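Local coordinates for protein dipeptide Epimerase (Enterococcus faecalis V583, PDB 3JZU) that belongs to the mandelate racemase/muconate lactonizing enzyme family of the enolase superfamily and holds a magnesium ion at the mouth of its barrel domain, at residues F19-G24 / D189-W194; L158-G163 / I184-D189; I290-E295 / L319-G324. All coordinates share one frame; numbering follows the deposited sequence.

Contact 1 of 3, residues F19-G24 / D189-W194; sequences FTIALG and DANQAW. With MG (magnesium ion), chain K; TYR (tyrosine), chain J.
A22 and N191 are joined by no direct hydrogen bond; a water carries the polar link between them. That water accepts from A22 N at 2.8 Å and donates to N191 OD1 at 2.8 Å. The rest of the meeting is packing. A22 CB sits 3.5 Å from A190 O and also rests on A193 CB. L23 crosses N191 at about a right angle, and its CD2 lies 3.7 Å from N191 O. I21 puts CB against N191 OD1. Its CG1 stands between the backbone N and the carbonyl carbon (chi1 63°), and the extended chi2 then carries CD1 to CD1 of the bound tyrosine at 3.5 Å.

Two tight turns shape the surfaces. I21 to G24 form a type I turn; A190 to A193 form a type I' turn. D189 OD1 accepts from N191 N at 2.9 Å, an Asx turn, while D189 OD2 binds magnesium. The N191 amide is fixed at both ends. ND2 donates to tyrosine OXT at 2.9 Å, nearly straight at 168°, and also bonds E241, while OD1 has K161 as a further partner. This loop is thus part of the metal and ligand site.

The turn 21-24 links strands 3-21 and 24-38 of the N-terminal domain. It hangs over the barrel loop between strand 185-189 and helix 196-205. F53 of helix 52-55 packs on I21 and L23, and I21 also touches K161 of strand 157-161.

Contact 2 of 3, residues L158-G163 / I184-D189; sequences LKIKVG and IKLRLD. With MG (magnesium ion), chain K; TYR (tyrosine), chain J; LEU (leucine), chain I.
K161 meets the flat carboxylate of D189 over one face. Its NZ lies 2.7 Å from OD2 and 73° out of the carboxylate plane, in a salt bridge. The K161 side chain bends at chi2 (-69°) and runs beside D189, pointing the same way. K159 crosses obliquely with an extended chain and brings CE to 3.1 Å from OD2 of D189. The guanidinium of R187 forms salt bridges with E212 and D132. What meets strand 157-161 is the R187 stem: CG is placed between the backbone N and carbonyl carbon (chi1 50°) and lies 3.5 Å from L158 O.

The backbones are parallel neighbours, pairing L158 with L186, K159 with R187, I160 with L188 and K161 with D189. I160 N to R187 O is the shortest of the backbone bonds at 2.7 Å. V162 N to D189 O extends the pairing past the end of strand 157-161.

The opposite face of the sheet is oily. L158 and L186 lie side by side, as do I160 and L188, where CD1 of I160 is 3.8 Å from CD2 of L188. Helix 166-180 lies over I160, L186 and L188. The two strands and this helix form a beta-alpha-beta crossover of the barrel.

K159 NZ donates to tyrosine O at 3.0 Å and also pairs with D318 and E215. K161 NZ donates to leucine O at 2.9 Å and has N191 as another partner. Both lysines tie strand 157-161 to the bound groups. Magnesium, bound by D189 OD2 and tyrosine OXT, would probably polarise that ligand carboxylate.

Contact 3 of 3, residues I290-E295 / L319-G324; sequences IGCMAE and LDATFG. With TYR (tyrosine), chain J; LEU (leucine), chain I.
The sulfur of C292 is the bump that enters the bend L319-D320-A321. SG stands between its own backbone N and carbonyl carbon (chi1 65°), which turns it toward this bend. There it lies 3.7 Å from D320 OD1 and 4.0 Å from CB of A321. A methyl of the bound leucine, CD2, presses on the same sulfur.

On one flank the two methyls of L319 part. CD1 packs on the I290 side chain at CG2, 3.7 Å away, and CD2 lies against the carbonyl O of G291 at 3.4 Å. The I290 and L319 side chains cross at a slant. On the other flank the small CB of A321 lies against M293 O at 3.5 Å.

These segments follow strands 287-290 and 314-317, neighbours in the modified TIM barrel of the enolase superfamily. Loops at this end of the strands build the ligand site. I301 of helix 298-310 packs behind both C292 and A321.

A water bridges A294 O and A321 O, donating to both. The cleft beside the segments holds the ligands. D320 OD1 accepts from leucine N at 2.8 Å, while its OD2 accepts from T134 N. C292 O accepts from tyrosine N at 2.8 Å. M293 points the other way, and its bent side chain sets SD 3.8 Å from CD2 of the tyrosine ring.

From the N terminus, the chain leaves the turn at 19-24 and travels through the rest of the N-terminal domain into the barrel before contact 1 closes this long loop at 189-194. Contact 1 thus ties the N-terminal domain to the barrel domain. Contact 2 is nested inside that loop. It closes the short excursion through helix 166-180 and brings strands 157-161 and 185-189 together. The two contacts share D189 and touch directly, with W194 packing on V162. Contact 3 comes later, in series, and closes the excursion through helix 298-310 and strand 314-317. It does not touch the other two. All three meet the bound tyrosine; contacts 2 and 3 also meet the leucine.

Contact 1 of 3, residues F19-G24 / D189-W194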
loop_
_atom_site.group_PDB
_atom_site.type_symbol
_atom_site.label_atom_id
_atom_site.label_comp_id
_atom_site.label_asym_id
_atom_site.label_seq_id
_atom_site.Cartn_x
_atom_site.Cartn_y
_atom_site.Cartn_z
ATOM N N PHE A 19 -2.535 -14.764 -6.886
ATOM C CA PHE A 19 -2.452 -13.507 -7.605
ATOM C C PHE A 19 -1.137 -13.449 -8.346
ATOM O O PHE A 19 -0.075 -13.613 -7.752
ATOM C CB PHE A 19 -2.541 -12.324 -6.639
ATOM C CG PHE A 19 -3.419 -11.215 -7.131
ATOM C CD1 PHE A 19 -4.804 -11.326 -7.055
ATOM C CD2 PHE A 19 -2.865 -10.072 -7.697
ATOM C CE1 PHE A 19 -5.630 -10.317 -7.538
ATOM C CE2 PHE A 19 -3.679 -9.055 -8.185
ATOM C CZ PHE A 19 -5.065 -9.178 -8.105
ATOM N N THR A 20 -1.208 -13.214 -9.649
ATOM C CA THR A 20 0.001 -13.139 -10.448
ATOM C C THR A 20 0.326 -11.721 -10.899
ATOM O O THR A 20 -0.527 -11.018 -11.445
ATOM C CB THR A 20 -0.096 -14.035 -11.704
ATOM O OG1 THR A 20 -0.210 -15.408 -11.309
ATOM C CG2 THR A 20 1.145 -13.873 -12.572
ATOM N N ILE A 21 1.564 -11.306 -10.644
ATOM C CA ILE A 21 2.048 -10.006 -11.084
ATOM C C ILE A 21 3.343 -10.316 -11.826
ATOM O O ILE A 21 3.767 -11.474 -11.868
ATOM C CB ILE A 21 2.319 -9.028 -9.911
ATOM C CG1 ILE A 21 3.420 -9.561 -8.996
ATOM C CG2 ILE A 21 1.026 -8.801 -9.120
ATOM C CD1 ILE A 21 3.879 -8.547 -7.973
ATOM N N ALA A 22 3.972 -9.303 -12.408
ATOM C CA ALA A 22 5.200 -9.518 -13.165
ATOM C C ALA A 22 6.314 -10.159 -12.345
ATOM O O ALA A 22 7.115 -10.927 -12.886
ATOM C CB ALA A 22 5.688 -8.198 -13.767
ATOM N N LEU A 23 6.340 -9.867 -11.044
ATOM C CA LEU A 23 7.369 -10.376 -10.123
ATOM C C LEU A 23 7.201 -11.819 -9.636
ATOM O O LEU A 23 8.160 -12.434 -9.166
ATOM C CB LEU A 23 7.448 -9.458 -8.906
ATOM C CG LEU A 23 7.699 -7.983 -9.250
ATOM C CD1 LEU A 23 7.608 -7.134 -7.995
ATOM C CD2 LEU A 23 9.056 -7.841 -9.911
ATOM N N GLY A 24 5.981 -12.340 -9.719
ATOM C CA GLY A 24 5.732 -13.694 -9.267
ATOM C C GLY A 24 4.298 -13.866 -8.799
ATOM O O GLY A 24 3.405 -13.109 -9.183
ATOM N N ASP A 189 -0.220 -1.361 -14.107
ATOM C CA ASP A 189 0.919 -1.577 -13.220
ATOM C C ASP A 189 1.777 -2.673 -13.839
ATOM O O ASP A 189 1.368 -3.829 -13.879
ATOM C CB ASP A 189 0.473 -2.018 -11.822
ATOM C CG ASP A 189 1.626 -2.035 -10.826
ATOM O OD1 ASP A 189 2.788 -2.070 -11.282
ATOM O OD2 ASP A 189 1.375 -2.013 -9.601
ATOM N N ALA A 190 2.970 -2.317 -14.307
ATOM C CA ALA A 190 3.843 -3.301 -14.948
ATOM C C ALA A 190 4.852 -3.953 -14.028
ATOM O O ALA A 190 5.618 -4.808 -14.462
ATOM C CB ALA A 190 4.572 -2.656 -16.123
ATOM N N ASN A 191 4.842 -3.566 -12.758
ATOM C CA ASN A 191 5.795 -4.092 -11.794
ATOM C C ASN A 191 7.199 -4.309 -12.378
ATOM O O ASN A 191 7.739 -5.411 -12.326
ATOM C CB ASN A 191 5.265 -5.388 -11.145
ATOM C CG ASN A 191 4.191 -5.115 -10.090
ATOM O OD1 ASN A 191 3.020 -5.474 -10.257
ATOM N ND2 ASN A 191 4.591 -4.459 -9.001
ATOM N N GLN A 192 7.756 -3.243 -12.954
ATOM C CA GLN A 192 9.118 -3.223 -13.502
ATOM C C GLN A 192 9.428 -4.103 -14.711
ATOM O O GLN A 192 10.593 -4.271 -15.066
ATOM C CB GLN A 192 10.116 -3.591 -12.407
ATOM C CG GLN A 192 9.932 -2.875 -11.086
ATOM C CD GLN A 192 10.808 -3.478 -9.993
ATOM O OE1 GLN A 192 12.035 -3.361 -10.021
ATOM N NE2 GLN A 192 10.175 -4.144 -9.037
ATOM N N ALA A 193 8.403 -4.638 -15.355
ATOM C CA ALA A 193 8.617 -5.552 -16.473
ATOM C C ALA A 193 9.139 -5.023 -17.811
ATOM O O ALA A 193 9.699 -5.791 -18.596
ATOM C CB ALA A 193 7.331 -6.344 -16.714
ATOM N N TRP A 194 8.983 -3.734 -18.084
ATOM C CA TRP A 194 9.407 -3.207 -19.383
ATOM C C TRP A 194 10.688 -2.389 -19.434
ATOM O O TRP A 194 11.103 -1.789 -18.449
ATOM C CB TRP A 194 8.307 -2.327 -19.984
ATOM C CG TRP A 194 6.940 -2.931 -20.050
ATOM C CD1 TRP A 194 6.623 -4.242 -20.252
ATOM C CD2 TRP A 194 5.696 -2.221 -19.990
ATOM N NE1 TRP A 194 5.256 -4.394 -20.325
ATOM C CE2 TRP A 194 4.664 -3.167 -20.167
ATOM C CE3 TRP A 194 5.357 -0.874 -19.806
ATOM C CZ2 TRP A 194 3.311 -2.811 -20.168
ATOM C CZ3 TRP A 194 4.007 -0.516 -19.807
ATOM C CH2 TRP A 194 3.003 -1.486 -19.987
HETATM MG MG MG K . 2.639 -1.177 -7.887
HETATM N N TYR J . 0.461 -4.609 -4.522
HETATM C CA TYR J . 1.795 -4.457 -5.108
HETATM C C TYR J . 1.891 -3.341 -6.151
HETATM O O TYR J . 1.251 -2.289 -5.948
HETATM C CB TYR J . 2.234 -5.778 -5.747
HETATM C CG TYR J . 2.277 -6.960 -4.798
HETATM C CD1 TYR J . 1.791 -8.204 -5.193
HETATM C CD2 TYR J . 2.836 -6.848 -3.523
HETATM C CE1 TYR J . 1.856 -9.311 -4.347
HETATM C CE2 TYR J . 2.912 -7.955 -2.667
HETATM C CZ TYR J . 2.418 -9.183 -3.088
HETATM O OH TYR J . 2.493 -10.293 -2.265
HETATM O OXT TYR J . 2.622 -3.536 -7.152
HETATM O O HOH W 1 2.590 -6.893 -12.672
HETATM O O HOH W 2 4.443 -1.292 -9.162
#

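Contact 2 of 3, residues L158-G163 / I184-D189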
loop_
_atom_site.group_PDB
_atom_site.type_symbol
_atom_site.label_atom_id
_atom_site.label_comp_id
_atom_site.label_asym_id
_atom_site.label_seq_id
_atom_site.Cartn_x
_atom_site.Cartn_y
_atom_site.Cartn_z
ATOM N N LEU A 158 -10.180 0.397 -12.064
ATOM C CA LEU A 158 -9.548 -0.920 -12.043
ATOM C C LEU A 158 -8.042 -0.799 -12.231
ATOM O O LEU A 158 -7.583 -0.035 -13.075
ATOM C CB LEU A 158 -10.109 -1.790 -13.173
ATOM C CG LEU A 158 -11.635 -1.950 -13.231
ATOM C CD1 LEU A 158 -12.027 -2.693 -14.499
ATOM C CD2 LEU A 158 -12.135 -2.692 -11.994
ATOM N N LYS A 159 -7.279 -1.556 -11.450
ATOM C CA LYS A 159 -5.823 -1.552 -11.575
ATOM C C LYS A 159 -5.461 -2.823 -12.334
ATOM O O LYS A 159 -5.697 -3.935 -11.851
ATOM C CB LYS A 159 -5.160 -1.539 -10.193
ATOM C CG LYS A 159 -3.639 -1.572 -10.232
ATOM C CD LYS A 159 -3.042 -1.260 -8.857
ATOM C CE LYS A 159 -1.530 -1.412 -8.864
ATOM N NZ LYS A 159 -0.882 -1.037 -7.566
ATOM N N ILE A 160 -4.902 -2.647 -13.526
ATOM C CA ILE A 160 -4.535 -3.759 -14.400
ATOM C C ILE A 160 -3.070 -4.143 -14.305
ATOM O O ILE A 160 -2.182 -3.326 -14.551
ATOM C CB ILE A 160 -4.807 -3.417 -15.882
ATOM C CG1 ILE A 160 -6.272 -3.025 -16.079
ATOM C CG2 ILE A 160 -4.441 -4.600 -16.759
ATOM C CD1 ILE A 160 -6.600 -2.586 -17.526
ATOM N N LYS A 161 -2.818 -5.396 -13.950
ATOM C CA LYS A 161 -1.454 -5.877 -13.868
ATOM C C LYS A 161 -1.040 -6.313 -15.268
ATOM O O LYS A 161 -1.822 -6.933 -15.988
ATOM C CB LYS A 161 -1.365 -7.053 -12.895
ATOM C CG LYS A 161 -1.509 -6.638 -11.430
ATOM C CD LYS A 161 -0.292 -5.829 -10.964
ATOM C CE LYS A 161 -0.467 -5.349 -9.523
ATOM N NZ LYS A 161 0.716 -4.568 -9.035
ATOM N N VAL A 162 0.180 -5.965 -15.661
ATOM C CA VAL A 162 0.698 -6.346 -16.970
ATOM C C VAL A 162 2.172 -6.674 -16.796
ATOM O O VAL A 162 2.730 -6.459 -15.715
ATOM C CB VAL A 162 0.565 -5.191 -18.002
ATOM C CG1 VAL A 162 -0.899 -4.904 -18.307
ATOM C CG2 VAL A 162 1.234 -3.940 -17.460
ATOM N N GLY A 163 2.804 -7.202 -17.844
ATOM C CA GLY A 163 4.219 -7.491 -17.742
ATOM C C GLY A 163 4.781 -8.813 -18.240
ATOM O O GLY A 163 5.792 -9.268 -17.711
ATOM N N ILE A 184 -15.115 3.720 -17.095
ATOM C CA ILE A 184 -14.268 3.182 -16.037
ATOM C C ILE A 184 -12.828 3.688 -16.145
ATOM O O ILE A 184 -12.278 3.781 -17.242
ATOM C CB ILE A 184 -14.244 1.632 -16.106
ATOM C CG1 ILE A 184 -15.676 1.087 -16.184
ATOM C CG2 ILE A 184 -13.512 1.062 -14.900
ATOM C CD1 ILE A 184 -16.540 1.417 -14.980
ATOM N N LYS A 185 -12.215 4.023 -15.010
ATOM C CA LYS A 185 -10.831 4.477 -15.039
ATOM C C LYS A 185 -9.933 3.254 -14.962
ATOM O O LYS A 185 -10.132 2.373 -14.127
ATOM C CB LYS A 185 -10.524 5.439 -13.881
ATOM C CG LYS A 185 -11.246 6.773 -14.005
ATOM C CD LYS A 185 -10.398 7.966 -13.555
ATOM C CE LYS A 185 -10.277 8.079 -12.040
ATOM N NZ LYS A 185 -9.348 7.070 -11.453
ATOM N N LEU A 186 -8.953 3.192 -15.853
ATOM C CA LEU A 186 -8.035 2.069 -15.880
ATOM C C LEU A 186 -6.596 2.513 -15.627
ATOM O O LEU A 186 -6.057 3.339 -16.364
ATOM C CB LEU A 186 -8.105 1.365 -17.241
ATOM C CG LEU A 186 -9.426 0.718 -17.679
ATOM C CD1 LEU A 186 -9.265 0.201 -19.094
ATOM C CD2 LEU A 186 -9.798 -0.428 -16.747
ATOM N N ARG A 187 -5.987 1.993 -14.567
ATOM C CA ARG A 187 -4.591 2.304 -14.289
ATOM C C ARG A 187 -3.813 1.004 -14.482
ATOM O O ARG A 187 -4.272 -0.071 -14.084
ATOM C CB ARG A 187 -4.413 2.855 -12.870
ATOM C CG ARG A 187 -5.052 2.037 -11.764
ATOM C CD ARG A 187 -4.926 2.746 -10.418
ATOM N NE ARG A 187 -5.623 4.032 -10.393
ATOM C CZ ARG A 187 -6.254 4.516 -9.328
ATOM N NH1 ARG A 187 -6.279 3.822 -8.197
ATOM N NH2 ARG A 187 -6.859 5.694 -9.390
ATOM N N LEU A 188 -2.657 1.098 -15.124
ATOM C CA LEU A 188 -1.835 -0.071 -15.378
ATOM C C LEU A 188 -0.669 -0.139 -14.394
ATOM O O LEU A 188 -0.193 0.893 -13.904
ATOM C CB LEU A 188 -1.274 -0.028 -16.805
ATOM C CG LEU A 188 -2.196 0.383 -17.962
ATOM C CD1 LEU A 188 -1.430 0.252 -19.280
ATOM C CD2 LEU A 188 -3.457 -0.482 -17.979
ATOM N N ASP A 189 -0.220 -1.361 -14.107
ATOM C CA ASP A 189 0.919 -1.577 -13.220
ATOM C C ASP A 189 1.777 -2.673 -13.839
ATOM O O ASP A 189 1.368 -3.829 -13.879
ATOM C CB ASP A 189 0.473 -2.018 -11.822
ATOM C CG ASP A 189 1.626 -2.035 -10.826
ATOM O OD1 ASP A 189 2.788 -2.070 -11.282
ATOM O OD2 ASP A 189 1.375 -2.013 -9.601
HETATM MG MG MG K . 2.639 -1.177 -7.887
HETATM N N TYR J . 0.461 -4.609 -4.522
HETATM C CA TYR J . 1.795 -4.457 -5.108
HETATM C C TYR J . 1.891 -3.341 -6.151
HETATM O O TYR J . 1.251 -2.289 -5.948
HETATM C CB TYR J . 2.234 -5.778 -5.747
HETATM C CG TYR J . 2.277 -6.960 -4.798
HETATM C CD1 TYR J . 1.791 -8.204 -5.193
HETATM C CD2 TYR J . 2.836 -6.848 -3.523
HETATM C CE1 TYR J . 1.856 -9.311 -4.347
HETATM C CE2 TYR J . 2.912 -7.955 -2.667
HETATM C CZ TYR J . 2.418 -9.183 -3.088
HETATM O OH TYR J . 2.493 -10.293 -2.265
HETATM O OXT TYR J . 2.622 -3.536 -7.152
HETATM N N LEU I . -3.037 -3.860 -4.977
HETATM C CA LEU I . -1.968 -4.791 -4.502
HETATM C C LEU I . -0.653 -4.572 -5.253
HETATM O O LEU I . -0.654 -4.380 -6.472
HETATM C CB LEU I . -2.405 -6.248 -4.713
HETATM C CG LEU I . -3.692 -6.750 -4.057
HETATM C CD1 LEU I . -3.893 -8.223 -4.376
HETATM C CD2 LEU I . -3.614 -6.544 -2.555
HETATM O O HOH W 2 4.443 -1.292 -9.162
#

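Contact 3 of 3, residues I290-E295 / L319-G324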
loop_
_atom_site.group_PDB
_atom_site.type_symbol
_atom_site.label_atom_id
_atom_site.label_comp_id
_atom_site.label_asym_id
_atom_site.label_seq_id
_atom_site.Cartn_x
_atom_site.Cartn_y
_atom_site.Cartn_z
ATOM N N ILE A 290 -2.142 5.636 -2.003
ATOM C CA ILE A 290 -1.840 4.740 -0.896
ATOM C C ILE A 290 -2.013 3.332 -1.471
ATOM O O ILE A 290 -2.996 3.059 -2.170
ATOM C CB ILE A 290 -2.812 4.992 0.297
ATOM C CG1 ILE A 290 -2.374 4.185 1.526
ATOM C CG2 ILE A 290 -4.247 4.639 -0.096
ATOM C CD1 ILE A 290 -1.057 4.634 2.111
ATOM N N GLY A 291 -1.046 2.455 -1.215
ATOM C CA GLY A 291 -1.128 1.100 -1.730
ATOM C C GLY A 291 -0.977 0.049 -0.648
ATOM O O GLY A 291 -1.057 0.365 0.536
ATOM N N CYS A 292 -0.751 -1.200 -1.047
ATOM C CA CYS A 292 -0.609 -2.277 -0.068
ATOM C C CYS A 292 0.027 -3.538 -0.631
ATOM O O CYS A 292 0.115 -3.736 -1.852
ATOM C CB CYS A 292 -1.980 -2.652 0.499
ATOM S SG CYS A 292 -3.105 -3.359 -0.739
ATOM N N MET A 293 0.466 -4.392 0.287
ATOM C CA MET A 293 1.048 -5.679 -0.056
ATOM C C MET A 293 -0.127 -6.656 -0.002
ATOM O O MET A 293 -1.084 -6.415 0.726
ATOM C CB MET A 293 2.090 -6.085 0.988
ATOM C CG MET A 293 3.245 -5.106 1.114
ATOM S SD MET A 293 4.117 -4.927 -0.451
ATOM C CE MET A 293 5.612 -4.052 0.102
ATOM N N ALA A 294 -0.064 -7.747 -0.765
ATOM C CA ALA A 294 -1.147 -8.727 -0.742
ATOM C C ALA A 294 -1.148 -9.465 0.603
ATOM O O ALA A 294 -2.176 -9.984 1.040
ATOM C CB ALA A 294 -0.978 -9.728 -1.888
ATOM N N GLU A 295 0.004 -9.472 1.266
ATOM C CA GLU A 295 0.169 -10.156 2.553
ATOM C C GLU A 295 -0.431 -9.440 3.775
ATOM O O GLU A 295 -0.380 -9.952 4.894
ATOM C CB GLU A 295 1.661 -10.421 2.807
ATOM C CG GLU A 295 2.311 -11.374 1.808
ATOM C CD GLU A 295 2.828 -10.688 0.559
ATOM O OE1 GLU A 295 2.405 -9.548 0.259
ATOM O OE2 GLU A 295 3.667 -11.303 -0.133
ATOM N N LEU A 319 -6.231 -0.182 -1.928
ATOM C CA LEU A 319 -6.260 -0.952 -0.683
ATOM C C LEU A 319 -7.275 -2.077 -0.856
ATOM O O LEU A 319 -8.404 -2.001 -0.360
ATOM C CB LEU A 319 -6.675 -0.037 0.471
ATOM C CG LEU A 319 -5.788 1.201 0.614
ATOM C CD1 LEU A 319 -6.309 2.129 1.711
ATOM C CD2 LEU A 319 -4.370 0.736 0.916
ATOM N N ASP A 320 -6.838 -3.124 -1.547
ATOM C CA ASP A 320 -7.682 -4.263 -1.864
ATOM C C ASP A 320 -7.177 -5.598 -1.315
ATOM O O ASP A 320 -7.651 -6.651 -1.718
ATOM C CB ASP A 320 -7.847 -4.345 -3.395
ATOM C CG ASP A 320 -6.509 -4.368 -4.140
ATOM O OD1 ASP A 320 -5.460 -4.105 -3.513
ATOM O OD2 ASP A 320 -6.506 -4.637 -5.367
ATOM N N ALA A 321 -6.234 -5.567 -0.382
ATOM C CA ALA A 321 -5.725 -6.819 0.160
ATOM C C ALA A 321 -6.786 -7.653 0.890
ATOM O O ALA A 321 -6.768 -8.882 0.795
ATOM C CB ALA A 321 -4.541 -6.555 1.088
ATOM N N THR A 322 -7.708 -7.006 1.606
ATOM C CA THR A 322 -8.722 -7.757 2.348
ATOM C C THR A 322 -9.722 -8.472 1.461
ATOM O O THR A 322 -10.311 -9.479 1.879
ATOM C CB THR A 322 -9.539 -6.871 3.333
ATOM O OG1 THR A 322 -10.286 -5.893 2.599
ATOM C CG2 THR A 322 -8.623 -6.181 4.327
ATOM N N PHE A 323 -9.923 -7.969 0.245
ATOM C CA PHE A 323 -10.887 -8.589 -0.664
ATOM C C PHE A 323 -10.515 -10.028 -1.023
ATOM O O PHE A 323 -11.377 -10.823 -1.400
ATOM C CB PHE A 323 -11.022 -7.774 -1.958
ATOM C CG PHE A 323 -11.266 -6.292 -1.738
ATOM C CD1 PHE A 323 -11.818 -5.822 -0.552
ATOM C CD2 PHE A 323 -10.958 -5.376 -2.737
ATOM C CE1 PHE A 323 -12.061 -4.460 -0.360
ATOM C CE2 PHE A 323 -11.198 -4.006 -2.556
ATOM C CZ PHE A 323 -11.751 -3.556 -1.361
ATOM N N GLY A 324 -9.233 -10.358 -0.913
ATOM C CA GLY A 324 -8.790 -11.700 -1.250
ATOM C C GLY A 324 -8.571 -12.633 -0.074
ATOM O O GLY A 324 -8.197 -13.789 -0.268
HETATM N N TYR J . 0.461 -4.609 -4.522
HETATM C CA TYR J . 1.795 -4.457 -5.108
HETATM C C TYR J . 1.891 -3.341 -6.151
HETATM O O TYR J . 1.251 -2.289 -5.948
HETATM C CB TYR J . 2.234 -5.778 -5.747
HETATM C CG TYR J . 2.277 -6.960 -4.798
HETATM C CD1 TYR J . 1.791 -8.204 -5.193
HETATM C CD2 TYR J . 2.836 -6.848 -3.523
HETATM C CE1 TYR J . 1.856 -9.311 -4.347
HETATM C CE2 TYR J . 2.912 -7.955 -2.667
HETATM C CZ TYR J . 2.418 -9.183 -3.088
HETATM O OH TYR J . 2.493 -10.293 -2.265
HETATM O OXT TYR J . 2.622 -3.536 -7.152
HETATM N N LEU I . -3.037 -3.860 -4.977
HETATM C CA LEU I . -1.968 -4.791 -4.502
HETATM C C LEU I . -0.653 -4.572 -5.253
HETATM O O LEU I . -0.654 -4.380 -6.472
HETATM C CB LEU I . -2.405 -6.248 -4.713
HETATM C CG LEU I . -3.692 -6.750 -4.057
HETATM C CD1 LEU I . -3.893 -8.223 -4.376
HETATM C CD2 LEU I . -3.614 -6.544 -2.555
HETATM O O HOH W 3 -4.712 -10.125 -0.603
#